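Local coordinates for DUF1436 domain-containing protein (PDB 2GKP) that is of unknown function but probably acts as an immunity protein that neutralises the toxin of a contact-dependent growth inhibition system, at residues A[19-24]-A[98-102]; A[108-113]-A[130-136]. Where two conformers were deposited one is given. Numbering follows the deposited sequence.

Strand 11-18 turns through residues 19-22 into strand 23-30, and the first segment of contact 1 is this turn and the start of the strand after it. The chain then runs through strand 34-45 and the helices up to 81-99. Contact 1 closes that long loop when the end of helix 81-99 returns to the turn. Helix 104-108 follows and leads into contact 2, whose first segment joins it to strand 112-119. Strand 122-132 returns and turns into strand 135-138, which closes contact 2. The two contacts are in series, neither nested nor crossed. They touch through E20 and N110, and through M111 packing on N19 and I24. Together they tie helices 81-99 and 104-108 to the antiparallel sheet.

Contact 1. Residues A[19-24]-A[98-102]; sequences NERALI and NLGYK
Residues 19-22 form a tight hairpin turn: N19 N donates a hydrogen bond to A22 O at 3.0 Å. L23 and I24 begin the next strand. Across from it, helix 81-99 ends and G100 follows with positive phi (84°), where a CB would jam against the preceding carbonyl. R21 and L99 are nearest, CA to CA 6.9 Å. R21 takes chi1 m, then extends with chi2 and chi3 t. Its guanidinium lies flat on the Y101 ring, centres 3.8 Å apart and planes at 2°. R21 NH1 also donates a hydrogen bond to L99 O at 2.9 Å. Y101 (chi1 m, chi2 -77°) donates from OH to E20 OE2 at 2.7 Å. E20 bends back with chi1 p and chi2 m. L99 (m, t) meets A22, CD2 to CB 3.6 Å, and I24, CD1 to CD1 4.3 Å. This is a hairpin turn packed on a helix C-terminus through an Arg-Tyr cation-pi stack. I44 of strand 34-45 also packs on A22 and L99, while A106 and L107 of helix 104-108 touch Y101.

Contact 2. Residues A[108-113]-A[130-136]; sequences FKNMMS and HVKLEAW. With EDO (1,2-ethanediol), chain C.
One carbonyl, M111 O, meets two aromatic rings: it accepts a hydrogen bond from W136 NE1 at 2.8 Å (167°) and lies over the face of the H130 ring. H130 ND1 is 3.1 Å from M111 O, but the angle is too poor for a hydrogen bond. H130 CE1 lies 3.0 Å from F108 O. H130 (chi1 t) folds over its own turn, where NE2 donates to L133 O at 2.8 Å. V131 and K132 both face A135 in a classic beta bulge; A135 N donates to K132 O at 3.2 Å. Facing this, F108 to M111 make a type I beta turn, closed by M111 N to F108 O at 3.0 Å. The CA atoms of F108 and L133 lie 6.4 Å apart, M112 and H130 6.2 Å, S113 and W136 6.7 Å.

W136 (chi1 m, chi2 -91°) is the main bridge. S113 CB sits over its five-membered ring, 3.5 Å from the centroid, in a CH-pi contact. M111 is a selenomethionine with chi1 and chi2 t. Its SE reaches W136 CZ2 at 3.8 Å, an oblique Met-aromatic contact. F108 (chi1 m) touches W136, CD1 to CH2 4.0 Å. E134 CG lies over the F108 ring, 3.7 Å from its centroid. S113 OG is 2.7 Å from O2 of a 1,2-ethanediol, probably from the crystallisation liquor.

The contact packs the end of helix 104-108 and the start of strand 112-119 on the turn between strands 122-132 and 135-138. Y88 and V92 of helix 81-99 touch F108. E134 OE1 is hydrogen-bonded to Y88 OH, OE2 forms a salt bridge with R104, and K17 of strand 11-18 makes a cation-pi contact with W136.

Contact 1. Residues A[19-24]-A[98-102]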
loop_
_atom_site.group_PDB
_atom_site.type_symbol
_atom_site.label_atom_id
_atom_site.label_comp_id
_atom_site.label_asym_id
_atom_site.label_seq_id
_atom_site.Cartn_x
_atom_site.Cartn_y
_atom_site.Cartn_z
ATOM N N ASN A 19 -11.144 0.569 -4.909
ATOM C CA ASN A 19 -12.250 1.370 -5.437
ATOM C C ASN A 19 -13.342 0.440 -5.930
ATOM O O ASN A 19 -13.346 -0.746 -5.564
ATOM C CB ASN A 19 -11.756 2.434 -6.463
ATOM C CG ASN A 19 -11.243 1.847 -7.781
ATOM O OD1 ASN A 19 -10.691 2.590 -8.652
ATOM N ND2 ASN A 19 -11.453 0.552 -7.972
ATOM N N GLU A 20 -14.280 0.957 -6.721
ATOM C CA GLU A 20 -15.379 0.086 -7.107
ATOM C C GLU A 20 -14.991 -0.966 -8.144
ATOM O O GLU A 20 -15.829 -1.816 -8.493
ATOM C CB GLU A 20 -16.602 0.897 -7.603
ATOM C CG GLU A 20 -16.480 1.515 -9.016
ATOM C CD GLU A 20 -15.563 2.716 -9.115
ATOM O OE1 GLU A 20 -15.097 3.239 -8.060
ATOM O OE2 GLU A 20 -15.346 3.145 -10.276
ATOM N N ARG A 21 -13.752 -0.924 -8.653
ATOM C CA ARG A 21 -13.332 -1.943 -9.643
ATOM C C ARG A 21 -12.266 -2.906 -9.158
ATOM O O ARG A 21 -12.128 -3.963 -9.742
ATOM C CB ARG A 21 -12.896 -1.312 -10.932
ATOM C CG ARG A 21 -14.049 -0.632 -11.670
ATOM C CD ARG A 21 -13.640 -0.155 -13.066
ATOM N NE ARG A 21 -14.720 0.726 -13.547
ATOM C CZ ARG A 21 -14.637 1.597 -14.554
ATOM N NH1 ARG A 21 -13.552 1.643 -15.316
ATOM N NH2 ARG A 21 -15.673 2.408 -14.771
ATOM N N ALA A 22 -11.480 -2.538 -8.135
ATOM C CA ALA A 22 -10.342 -3.365 -7.795
ATOM C C ALA A 22 -9.797 -3.085 -6.432
ATOM O O ALA A 22 -9.961 -1.978 -5.885
ATOM C CB ALA A 22 -9.214 -3.133 -8.811
ATOM N N LEU A 23 -9.089 -4.088 -5.921
ATOM C CA LEU A 23 -8.079 -3.913 -4.857
ATOM C C LEU A 23 -6.700 -3.748 -5.512
ATOM O O LEU A 23 -6.452 -4.375 -6.538
ATOM C CB LEU A 23 -8.045 -5.130 -3.921
ATOM C CG LEU A 23 -9.395 -5.698 -3.488
ATOM C CD1 LEU A 23 -9.181 -6.924 -2.603
ATOM C CD2 LEU A 23 -10.190 -4.633 -2.734
ATOM N N ILE A 24 -5.850 -2.879 -4.954
ATOM C CA ILE A 24 -4.572 -2.541 -5.571
ATOM C C ILE A 24 -3.543 -2.576 -4.446
ATOM O O ILE A 24 -3.550 -1.736 -3.551
ATOM C CB ILE A 24 -4.635 -1.150 -6.249
ATOM C CG1 ILE A 24 -5.855 -1.047 -7.190
ATOM C CG2 ILE A 24 -3.315 -0.910 -6.986
ATOM C CD1 ILE A 24 -6.507 0.287 -7.211
ATOM N N ASN A 98 -5.320 -0.244 -16.931
ATOM C CA ASN A 98 -5.576 -1.564 -16.393
ATOM C C ASN A 98 -6.964 -1.765 -15.812
ATOM O O ASN A 98 -7.368 -2.920 -15.617
ATOM C CB ASN A 98 -4.519 -1.948 -15.352
ATOM C CG ASN A 98 -3.192 -2.301 -15.993
ATOM O OD1 ASN A 98 -2.125 -2.018 -15.445
ATOM N ND2 ASN A 98 -3.248 -2.932 -17.144
ATOM N N LEU A 99 -7.691 -0.668 -15.569
ATOM C CA LEU A 99 -8.996 -0.794 -14.933
ATOM C C LEU A 99 -10.123 -0.207 -15.768
ATOM O O LEU A 99 -11.263 -0.202 -15.303
ATOM C CB LEU A 99 -8.998 -0.185 -13.511
ATOM C CG LEU A 99 -8.105 -0.940 -12.513
ATOM C CD1 LEU A 99 -8.132 -0.171 -11.205
ATOM C CD2 LEU A 99 -8.629 -2.335 -12.305
ATOM N N GLY A 100 -9.845 0.237 -16.983
ATOM C CA GLY A 100 -10.925 0.678 -17.882
ATOM C C GLY A 100 -11.386 2.126 -17.698
ATOM O O GLY A 100 -12.507 2.473 -18.069
ATOM N N TYR A 101 -10.561 2.968 -17.076
ATOM C CA TYR A 101 -10.932 4.374 -16.843
ATOM C C TYR A 101 -10.328 5.277 -17.887
ATOM O O TYR A 101 -9.217 5.058 -18.390
ATOM C CB TYR A 101 -10.438 4.861 -15.475
ATOM C CG TYR A 101 -11.104 4.214 -14.289
ATOM C CD1 TYR A 101 -12.388 4.572 -13.886
ATOM C CD2 TYR A 101 -10.439 3.249 -13.546
ATOM C CE1 TYR A 101 -12.989 3.994 -12.797
ATOM C CE2 TYR A 101 -11.051 2.643 -12.472
ATOM C CZ TYR A 101 -12.303 3.029 -12.071
ATOM O OH TYR A 101 -12.878 2.440 -10.970
ATOM N N LYS A 102 -11.115 6.283 -18.256
ATOM C CA LYS A 102 -10.704 7.300 -19.200
ATOM C C LYS A 102 -10.325 8.610 -18.537
ATOM O O LYS A 102 -9.723 9.468 -19.190
ATOM C CB LYS A 102 -11.836 7.552 -20.238
ATOM C CG LYS A 102 -12.201 6.248 -20.944
ATOM C CD LYS A 102 -11.093 5.696 -21.826
ATOM C CE LYS A 102 -11.388 4.271 -22.333
ATOM N NZ LYS A 102 -11.650 3.226 -21.286
#

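Contact 2. Residues A[108-113]-A[130-136]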
loop_
_atom_site.group_PDB
_atom_site.type_symbol
_atom_site.label_atom_id
_atom_site.label_comp_id
_atom_site.label_asym_id
_atom_site.label_seq_id
_atom_site.Cartn_x
_atom_site.Cartn_y
_atom_site.Cartn_z
ATOM N N PHE A 108 -10.108 7.760 -9.204
ATOM C CA PHE A 108 -9.894 8.070 -7.822
ATOM C C PHE A 108 -11.159 8.286 -7.011
ATOM O O PHE A 108 -11.088 8.248 -5.787
ATOM C CB PHE A 108 -8.980 9.290 -7.667
ATOM C CG PHE A 108 -7.536 9.022 -8.010
ATOM C CD1 PHE A 108 -6.751 8.241 -7.166
ATOM C CD2 PHE A 108 -6.974 9.523 -9.179
ATOM C CE1 PHE A 108 -5.406 8.003 -7.473
ATOM C CE2 PHE A 108 -5.679 9.288 -9.482
ATOM C CZ PHE A 108 -4.879 8.552 -8.644
ATOM N N LYS A 109 -12.289 8.538 -7.684
ATOM C CA LYS A 109 -13.493 9.002 -6.981
ATOM C C LYS A 109 -13.813 8.249 -5.692
ATOM O O LYS A 109 -14.067 8.885 -4.649
ATOM C CB LYS A 109 -14.734 9.024 -7.903
ATOM C CG LYS A 109 -15.908 9.744 -7.267
ATOM C CD LYS A 109 -17.210 9.647 -8.056
ATOM C CE LYS A 109 -18.348 10.180 -7.203
ATOM N NZ LYS A 109 -18.799 9.149 -6.243
ATOM N N ASN A 110 -13.793 6.921 -5.760
ATOM C CA ASN A 110 -14.214 6.100 -4.622
ATOM C C ASN A 110 -13.061 5.323 -4.014
ATOM O O ASN A 110 -13.279 4.286 -3.342
ATOM C CB ASN A 110 -15.304 5.131 -5.053
ATOM C CG ASN A 110 -16.497 5.854 -5.656
ATOM O OD1 ASN A 110 -17.063 6.746 -5.029
ATOM N ND2 ASN A 110 -16.898 5.466 -6.862
HETATM N N MSE A 111 -11.836 5.797 -4.281
HETATM C CA MSE A 111 -10.653 5.045 -3.863
HETATM C C MSE A 111 -10.359 5.273 -2.378
HETATM O O MSE A 111 -10.115 6.386 -1.940
HETATM C CB MSE A 111 -9.442 5.359 -4.735
HETATM C CG MSE A 111 -8.256 4.474 -4.435
HETATM SE SE MSE A 111 -6.742 4.877 -5.573
HETATM C CE MSE A 111 -7.367 4.116 -7.245
HETATM N N MSE A 112 -10.403 4.174 -1.627
HETATM C CA MSE A 112 -9.988 4.162 -0.230
HETATM C C MSE A 112 -8.555 3.655 -0.118
HETATM O O MSE A 112 -8.049 2.990 -1.039
HETATM C CB MSE A 112 -10.947 3.259 0.572
HETATM C CG MSE A 112 -12.426 3.626 0.371
HETATM SE SE MSE A 112 -12.800 5.391 1.167
HETATM C CE MSE A 112 -14.622 5.242 1.652
ATOM N N SER A 113 -7.914 3.933 1.020
ATOM C CA SER A 113 -6.502 3.564 1.179
ATOM C C SER A 113 -6.168 3.102 2.603
ATOM O O SER A 113 -6.498 3.782 3.564
ATOM C CB SER A 113 -5.634 4.792 0.890
ATOM O OG SER A 113 -4.267 4.389 0.806
ATOM N N HIS A 130 -10.335 9.653 2.816
ATOM C CA HIS A 130 -10.088 10.136 1.460
ATOM C C HIS A 130 -10.416 11.627 1.426
ATOM O O HIS A 130 -11.473 12.070 0.954
ATOM C CB HIS A 130 -10.957 9.347 0.494
ATOM C CG HIS A 130 -10.615 9.591 -0.933
ATOM N ND1 HIS A 130 -11.423 9.152 -1.956
ATOM C CD2 HIS A 130 -9.535 10.167 -1.521
ATOM C CE1 HIS A 130 -10.870 9.479 -3.114
ATOM N NE2 HIS A 130 -9.727 10.101 -2.877
ATOM N N VAL A 131 -9.472 12.413 1.926
ATOM C CA VAL A 131 -9.675 13.819 2.184
ATOM C C VAL A 131 -9.639 14.678 0.925
ATOM O O VAL A 131 -10.324 15.697 0.834
ATOM C CB VAL A 131 -8.636 14.329 3.230
ATOM C CG1 VAL A 131 -7.198 14.081 2.761
ATOM C CG2 VAL A 131 -8.793 15.812 3.517
ATOM N N LYS A 132 -8.805 14.301 -0.045
ATOM C CA LYS A 132 -8.727 15.041 -1.278
ATOM C C LYS A 132 -8.816 14.052 -2.413
ATOM O O LYS A 132 -8.647 12.866 -2.181
ATOM C CB LYS A 132 -7.406 15.803 -1.347
ATOM C CG LYS A 132 -7.356 17.021 -0.434
ATOM C CD LYS A 132 -6.163 17.933 -0.621
ATOM C CE LYS A 132 -6.286 19.065 0.413
ATOM N NZ LYS A 132 -5.014 19.912 0.308
ATOM N N LEU A 133 -9.000 14.544 -3.640
ATOM C CA LEU A 133 -9.212 13.666 -4.766
ATOM C C LEU A 133 -8.151 12.552 -4.815
ATOM O O LEU A 133 -8.456 11.367 -4.971
ATOM C CB LEU A 133 -9.310 14.487 -6.096
ATOM C CG LEU A 133 -10.374 15.649 -6.138
ATOM C CD1 LEU A 133 -10.229 16.724 -7.259
ATOM C CD2 LEU A 133 -11.839 15.132 -6.061
ATOM N N GLU A 134 -6.883 12.934 -4.657
ATOM C CA GLU A 134 -5.756 11.992 -4.758
ATOM C C GLU A 134 -4.917 11.944 -3.479
ATOM O O GLU A 134 -3.680 11.789 -3.530
ATOM C CB GLU A 134 -4.879 12.310 -5.977
ATOM C CG GLU A 134 -5.736 12.307 -7.264
ATOM C CD GLU A 134 -4.974 12.574 -8.552
ATOM O OE1 GLU A 134 -3.740 12.441 -8.604
ATOM O OE2 GLU A 134 -5.637 12.951 -9.546
ATOM N N ALA A 135 -5.543 12.089 -2.327
ATOM C CA ALA A 135 -4.804 12.025 -1.063
ATOM C C ALA A 135 -5.634 11.491 0.082
ATOM O O ALA A 135 -6.837 11.634 0.088
ATOM C CB ALA A 135 -4.228 13.372 -0.726
ATOM N N TRP A 136 -4.952 10.862 1.036
ATOM C CA TRP A 136 -5.588 10.173 2.146
ATOM C C TRP A 136 -4.859 10.539 3.412
ATOM O O TRP A 136 -3.610 10.537 3.410
ATOM C CB TRP A 136 -5.470 8.647 1.926
ATOM C CG TRP A 136 -6.174 8.213 0.668
ATOM C CD1 TRP A 136 -7.497 7.811 0.588
ATOM C CD2 TRP A 136 -5.663 8.191 -0.667
ATOM N NE1 TRP A 136 -7.806 7.498 -0.704
ATOM C CE2 TRP A 136 -6.718 7.740 -1.507
ATOM C CE3 TRP A 136 -4.409 8.478 -1.230
ATOM C CZ2 TRP A 136 -6.577 7.606 -2.892
ATOM C CZ3 TRP A 136 -4.253 8.344 -2.612
ATOM C CH2 TRP A 136 -5.346 7.922 -3.428
HETATM C C1 EDO C . -3.851 4.860 5.484
HETATM O O1 EDO C . -3.472 5.417 6.755
HETATM C C2 EDO C . -3.560 5.891 4.388
HETATM O O2 EDO C . -3.203 5.346 3.112
HETATM O O HOH W 1 -13.434 7.397 -1.577
#